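Local coordinates for hypothetical sensory transduction histidine kinase (Methanosarcina mazei, PDB 3LIB), which probably acts as a membrane-bound sensor histidine kinase that autophosphorylates from ATP, this part being its extracellular double Cache (PDC-fold) sensor domain, at residues A[35-49]-A[154-168]. Sequence-based numbering, arbitrary orientation.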
loop_
_atom_site.group_PDB
_atom_site.type_symbol
_atom_site.label_atom_id
_atom_site.label_comp_id
_atom_site.label_asym_id
_atom_site.label_seq_id
_atom_site.Cartn_x
_atom_site.Cartn_y
_atom_site.Cartn_z
ATOM N N ASN A 35 -7.703 2.224 6.331
ATOM C CA ASN A 35 -7.266 0.814 6.349
ATOM C C ASN A 35 -6.455 0.475 7.608
ATOM O O ASN A 35 -6.834 -0.405 8.402
ATOM C CB ASN A 35 -6.399 0.471 5.146
ATOM C CG ASN A 35 -7.125 0.617 3.853
ATOM O OD1 ASN A 35 -8.313 0.859 3.844
ATOM N ND2 ASN A 35 -6.411 0.478 2.738
ATOM N N LEU A 36 -5.322 1.169 7.765
ATOM C CA LEU A 36 -4.493 1.112 8.973
ATOM C C LEU A 36 -5.321 1.157 10.291
ATOM O O LEU A 36 -5.178 0.281 11.136
ATOM C CB LEU A 36 -3.504 2.262 8.916
ATOM C CG LEU A 36 -2.364 2.315 9.909
ATOM C CD1 LEU A 36 -1.392 1.211 9.573
ATOM C CD2 LEU A 36 -1.716 3.641 9.751
ATOM N N ALA A 37 -6.193 2.155 10.460
ATOM C CA ALA A 37 -7.170 2.135 11.548
ATOM C C ALA A 37 -7.792 0.757 11.724
ATOM O O ALA A 37 -7.916 0.280 12.849
ATOM C CB ALA A 37 -8.246 3.132 11.312
ATOM N N ILE A 38 -8.214 0.102 10.639
ATOM C CA ILE A 38 -8.830 -1.223 10.807
ATOM C C ILE A 38 -7.824 -2.225 11.378
ATOM O O ILE A 38 -8.172 -3.035 12.249
ATOM C CB ILE A 38 -9.399 -1.813 9.516
ATOM C CG1 ILE A 38 -10.351 -0.845 8.837
ATOM C CG2 ILE A 38 -10.143 -3.080 9.815
ATOM C CD1 ILE A 38 -10.746 -1.311 7.432
ATOM N N ALA A 39 -6.584 -2.180 10.892
ATOM C CA ALA A 39 -5.551 -3.059 11.444
ATOM C C ALA A 39 -5.243 -2.712 12.907
ATOM O O ALA A 39 -5.333 -3.589 13.776
ATOM C CB ALA A 39 -4.286 -3.053 10.594
ATOM N N ARG A 40 -4.894 -1.454 13.184
ATOM C CA ARG A 40 -4.715 -1.020 14.563
ATOM C C ARG A 40 -5.880 -1.506 15.436
ATOM O O ARG A 40 -5.679 -1.983 16.553
ATOM C CB ARG A 40 -4.615 0.498 14.658
ATOM C CG ARG A 40 -3.510 1.081 13.840
ATOM C CD ARG A 40 -3.366 2.573 14.063
ATOM N NE ARG A 40 -2.683 2.777 15.318
ATOM C CZ ARG A 40 -3.220 3.331 16.397
ATOM N NH1 ARG A 40 -4.448 3.810 16.406
ATOM N NH2 ARG A 40 -2.513 3.416 17.493
ATOM N N THR A 41 -7.107 -1.401 14.952
ATOM C CA THR A 41 -8.192 -1.914 15.753
ATOM C C THR A 41 -8.243 -3.448 15.864
ATOM O O THR A 41 -8.603 -3.983 16.921
ATOM C CB THR A 41 -9.507 -1.413 15.271
ATOM O OG1 THR A 41 -9.560 -0.004 15.485
ATOM C CG2 THR A 41 -10.616 -2.065 16.059
ATOM N N ILE A 42 -7.906 -4.163 14.794
ATOM C CA ILE A 42 -7.936 -5.609 14.891
ATOM C C ILE A 42 -6.943 -6.014 15.997
ATOM O O ILE A 42 -7.171 -6.972 16.772
ATOM C CB ILE A 42 -7.593 -6.296 13.542
ATOM C CG1 ILE A 42 -8.729 -6.158 12.552
ATOM C CG2 ILE A 42 -7.352 -7.779 13.708
ATOM C CD1 ILE A 42 -8.270 -6.160 11.111
ATOM N N SER A 43 -5.838 -5.275 16.091
ATOM C CA SER A 43 -4.778 -5.706 16.996
ATOM C C SER A 43 -4.976 -5.237 18.426
ATOM O O SER A 43 -4.718 -5.988 19.356
ATOM C CB SER A 43 -3.391 -5.325 16.480
ATOM O OG SER A 43 -3.074 -3.995 16.840
ATOM N N THR A 44 -5.440 -4.007 18.603
ATOM C CA THR A 44 -5.643 -3.510 19.947
ATOM C C THR A 44 -6.623 -4.486 20.538
ATOM O O THR A 44 -6.570 -4.816 21.715
ATOM C CB THR A 44 -6.213 -2.055 19.995
ATOM O OG1 THR A 44 -5.184 -1.093 19.691
ATOM C CG2 THR A 44 -6.742 -1.726 21.400
ATOM N N THR A 45 -7.516 -4.979 19.695
ATOM C CA THR A 45 -8.511 -5.916 20.158
ATOM C C THR A 45 -7.832 -7.186 20.572
ATOM O O THR A 45 -8.007 -7.607 21.700
ATOM C CB THR A 45 -9.569 -6.194 19.097
ATOM O OG1 THR A 45 -10.409 -5.040 18.982
ATOM C CG2 THR A 45 -10.412 -7.385 19.487
ATOM N N MET A 46 -7.039 -7.791 19.689
ATOM C CA MET A 46 -6.377 -9.051 20.050
ATOM C C MET A 46 -5.541 -8.911 21.311
ATOM O O MET A 46 -5.419 -9.851 22.083
ATOM C CB MET A 46 -5.517 -9.567 18.922
ATOM C CG MET A 46 -6.297 -10.123 17.761
ATOM S SD MET A 46 -7.090 -11.711 18.050
ATOM C CE MET A 46 -8.778 -11.160 17.991
ATOM N N GLU A 47 -4.951 -7.740 21.517
ATOM C CA GLU A 47 -4.277 -7.456 22.783
ATOM C C GLU A 47 -5.244 -7.672 23.935
ATOM O O GLU A 47 -4.873 -8.214 24.962
ATOM C CB GLU A 47 -3.764 -6.013 22.839
ATOM C CG GLU A 47 -2.303 -5.821 22.510
ATOM C CD GLU A 47 -2.045 -4.532 21.742
ATOM O OE1 GLU A 47 -2.901 -3.623 21.809
ATOM O OE2 GLU A 47 -1.002 -4.429 21.050
ATOM N N SER A 48 -6.488 -7.244 23.761
ATOM C CA SER A 48 -7.471 -7.316 24.834
ATOM C C SER A 48 -8.252 -8.626 24.863
ATOM O O SER A 48 -9.132 -8.789 25.693
ATOM C CB SER A 48 -8.451 -6.149 24.731
ATOM O OG SER A 48 -7.763 -4.915 24.743
ATOM N N TYR A 49 -7.924 -9.567 23.979
ATOM C CA TYR A 49 -8.680 -10.837 23.874
ATOM C C TYR A 49 -8.160 -11.984 24.759
ATOM O O TYR A 49 -7.160 -12.632 24.419
ATOM C CB TYR A 49 -8.700 -11.306 22.419
ATOM C CG TYR A 49 -9.700 -12.385 22.087
ATOM C CD1 TYR A 49 -11.055 -12.182 22.295
ATOM C CD2 TYR A 49 -9.294 -13.585 21.514
ATOM C CE1 TYR A 49 -11.981 -13.153 21.969
ATOM C CE2 TYR A 49 -10.206 -14.561 21.180
ATOM C CZ TYR A 49 -11.549 -14.341 21.412
ATOM O OH TYR A 49 -12.480 -15.298 21.081
ATOM N N SER A 154 -0.185 -4.066 12.077
ATOM C CA SER A 154 -0.021 -3.433 13.371
ATOM C C SER A 154 0.245 -4.448 14.472
ATOM O O SER A 154 -0.570 -5.338 14.698
ATOM C CB SER A 154 -1.267 -2.634 13.685
ATOM O OG SER A 154 -1.154 -2.043 14.950
ATOM N N PRO A 155 1.398 -4.302 15.164
ATOM C CA PRO A 155 1.835 -5.266 16.192
ATOM C C PRO A 155 0.869 -5.402 17.401
ATOM O O PRO A 155 0.295 -4.410 17.878
ATOM C CB PRO A 155 3.194 -4.731 16.633
ATOM C CG PRO A 155 3.173 -3.287 16.278
ATOM C CD PRO A 155 2.290 -3.128 15.081
ATOM N N ILE A 156 0.672 -6.658 17.820
ATOM C CA ILE A 156 -0.070 -7.024 19.025
ATOM C C ILE A 156 0.943 -7.107 20.147
ATOM O O ILE A 156 1.725 -8.082 20.246
ATOM C CB ILE A 156 -0.820 -8.396 18.909
ATOM C CG1 ILE A 156 -1.681 -8.449 17.619
ATOM C CG2 ILE A 156 -1.623 -8.653 20.220
ATOM C CD1 ILE A 156 -2.277 -9.802 17.263
ATOM N N MET A 157 0.961 -6.050 20.960
ATOM C CA MET A 157 1.913 -5.945 22.058
ATOM C C MET A 157 1.206 -6.373 23.328
ATOM O O MET A 157 0.360 -5.650 23.828
ATOM C CB MET A 157 2.457 -4.514 22.166
ATOM C CG MET A 157 3.305 -4.059 20.979
ATOM S SD MET A 157 4.654 -5.157 20.553
ATOM C CE MET A 157 5.501 -5.154 22.101
ATOM N N LYS A 158 1.524 -7.562 23.832
ATOM C CA LYS A 158 0.951 -8.021 25.110
ATOM C C LYS A 158 1.837 -7.774 26.340
ATOM O O LYS A 158 2.815 -8.486 26.602
ATOM C CB LYS A 158 0.503 -9.484 25.036
ATOM C CG LYS A 158 -0.955 -9.627 24.660
ATOM C CD LYS A 158 -1.360 -11.069 24.475
ATOM C CE LYS A 158 -2.782 -11.094 23.977
ATOM N NZ LYS A 158 -3.380 -12.406 24.220
ATOM N N GLU A 159 1.429 -6.755 27.099
ATOM C CA GLU A 159 2.184 -6.226 28.238
ATOM C C GLU A 159 3.671 -6.099 27.902
ATOM O O GLU A 159 4.516 -6.842 28.414
ATOM C CB GLU A 159 1.908 -7.008 29.546
ATOM C CG GLU A 159 1.891 -8.553 29.440
ATOM C CD GLU A 159 1.670 -9.251 30.812
ATOM O OE1 GLU A 159 1.687 -8.558 31.870
ATOM O OE2 GLU A 159 1.490 -10.497 30.833
ATOM N N GLY A 160 3.959 -5.158 27.002
ATOM C CA GLY A 160 5.329 -4.847 26.594
ATOM C C GLY A 160 6.068 -5.905 25.791
ATOM O O GLY A 160 7.232 -5.723 25.433
ATOM N N GLU A 161 5.384 -7.007 25.505
ATOM C CA GLU A 161 5.960 -8.143 24.800
ATOM C C GLU A 161 5.210 -8.407 23.501
ATOM O O GLU A 161 3.982 -8.403 23.478
ATOM C CB GLU A 161 5.857 -9.357 25.695
ATOM C CG GLU A 161 6.835 -9.330 26.802
ATOM C CD GLU A 161 8.082 -10.066 26.406
ATOM O OE1 GLU A 161 7.927 -11.226 25.944
ATOM O OE2 GLU A 161 9.202 -9.499 26.538
ATOM N N PHE A 162 5.956 -8.651 22.430
ATOM C CA PHE A 162 5.404 -8.863 21.099
ATOM C C PHE A 162 4.752 -10.239 20.927
ATOM O O PHE A 162 5.442 -11.244 20.860
ATOM C CB PHE A 162 6.523 -8.712 20.089
ATOM C CG PHE A 162 6.143 -9.080 18.697
ATOM C CD1 PHE A 162 5.333 -8.250 17.940
ATOM C CD2 PHE A 162 6.626 -10.227 18.119
ATOM C CE1 PHE A 162 4.987 -8.576 16.642
ATOM C CE2 PHE A 162 6.288 -10.547 16.823
ATOM C CZ PHE A 162 5.459 -9.721 16.091
ATOM N N ALA A 163 3.422 -10.269 20.831
ATOM C CA ALA A 163 2.685 -11.506 20.648
ATOM C C ALA A 163 2.407 -11.808 19.158
ATOM O O ALA A 163 2.124 -12.965 18.793
ATOM C CB ALA A 163 1.392 -11.453 21.428
ATOM N N GLY A 164 2.478 -10.786 18.296
ATOM C CA GLY A 164 2.243 -10.994 16.866
ATOM C C GLY A 164 1.639 -9.806 16.146
ATOM O O GLY A 164 1.799 -8.670 16.595
ATOM N N ILE A 165 0.946 -10.070 15.024
ATOM C CA ILE A 165 0.361 -9.003 14.169
ATOM C C ILE A 165 -1.136 -9.130 13.838
ATOM O O ILE A 165 -1.733 -10.207 13.886
ATOM C CB ILE A 165 1.132 -8.823 12.820
ATOM C CG1 ILE A 165 0.906 -10.020 11.900
ATOM C CG2 ILE A 165 2.609 -8.591 13.062
ATOM C CD1 ILE A 165 1.723 -10.004 10.614
ATOM N N GLY A 166 -1.719 -7.993 13.495
ATOM C CA GLY A 166 -3.053 -7.918 12.937
ATOM C C GLY A 166 -2.949 -7.031 11.710
ATOM O O GLY A 166 -2.272 -6.018 11.726
ATOM N N GLY A 167 -3.602 -7.417 10.629
ATOM C CA GLY A 167 -3.427 -6.698 9.387
ATOM C C GLY A 167 -4.589 -6.775 8.420
ATOM O O GLY A 167 -5.632 -7.377 8.698
ATOM N N VAL A 168 -4.393 -6.133 7.279
ATOM C CA VAL A 168 -5.357 -6.148 6.223
ATOM C C VAL A 168 -4.550 -5.780 5.004
ATOM O O VAL A 168 -3.522 -5.115 5.113
ATOM C CB VAL A 168 -6.481 -5.115 6.425
ATOM C CG1 VAL A 168 -6.937 -5.067 7.888
ATOM C CG2 VAL A 168 -6.032 -3.734 5.918
HETATM O O HOH W 1 -1.241 -2.548 18.493
HETATM O O HOH W 2 -4.487 -13.219 22.150
#
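Ser43 OG faces Ser154 OG at 3.3 Å, a weak hydrogen bond; the same proton also has Arg40 O, one turn back in the helix, within weak reach, and which acceptor takes it is not settled. A water 2.9 Å from Ser43 OG also bridges it to Pro155 O. Ser154 OG, anti to its own backbone N, lies against the helix and is also hydrogen-bonded to Asp136, whose carboxylate forms a salt bridge with Arg40. Farther along, the Glu47 chain, bent at chi2, carries its carboxylate to the backbone of strand 154-158, where OE2 takes the N-H of Met157 through its anti lone pair (N-H...O angle 158°). These bonds join the long N-terminal helix of the PDC fold to a hairpin of its antiparallel sheet, with residues 35-48 running 16° from strand 154-158 and 146° from strand 161-168. Apolar contacts accompany these bonds along the helix. Ile42 CD1 packs on Val168 CG1 at 3.7 Å, the two branches crossing obliquely, and Met46 CB meets Ile156 CD1 at 3.6 Å. Ala39 CB lies 3.9 Å from Gly167 CA, where the helix comes close to the bare glycine backbone. Toward the turn, the extended Lys158 chain lays CE beside Met46 O; its NZ donates to a second water, which in turn gives that carbonyl a weak hydrogen bond.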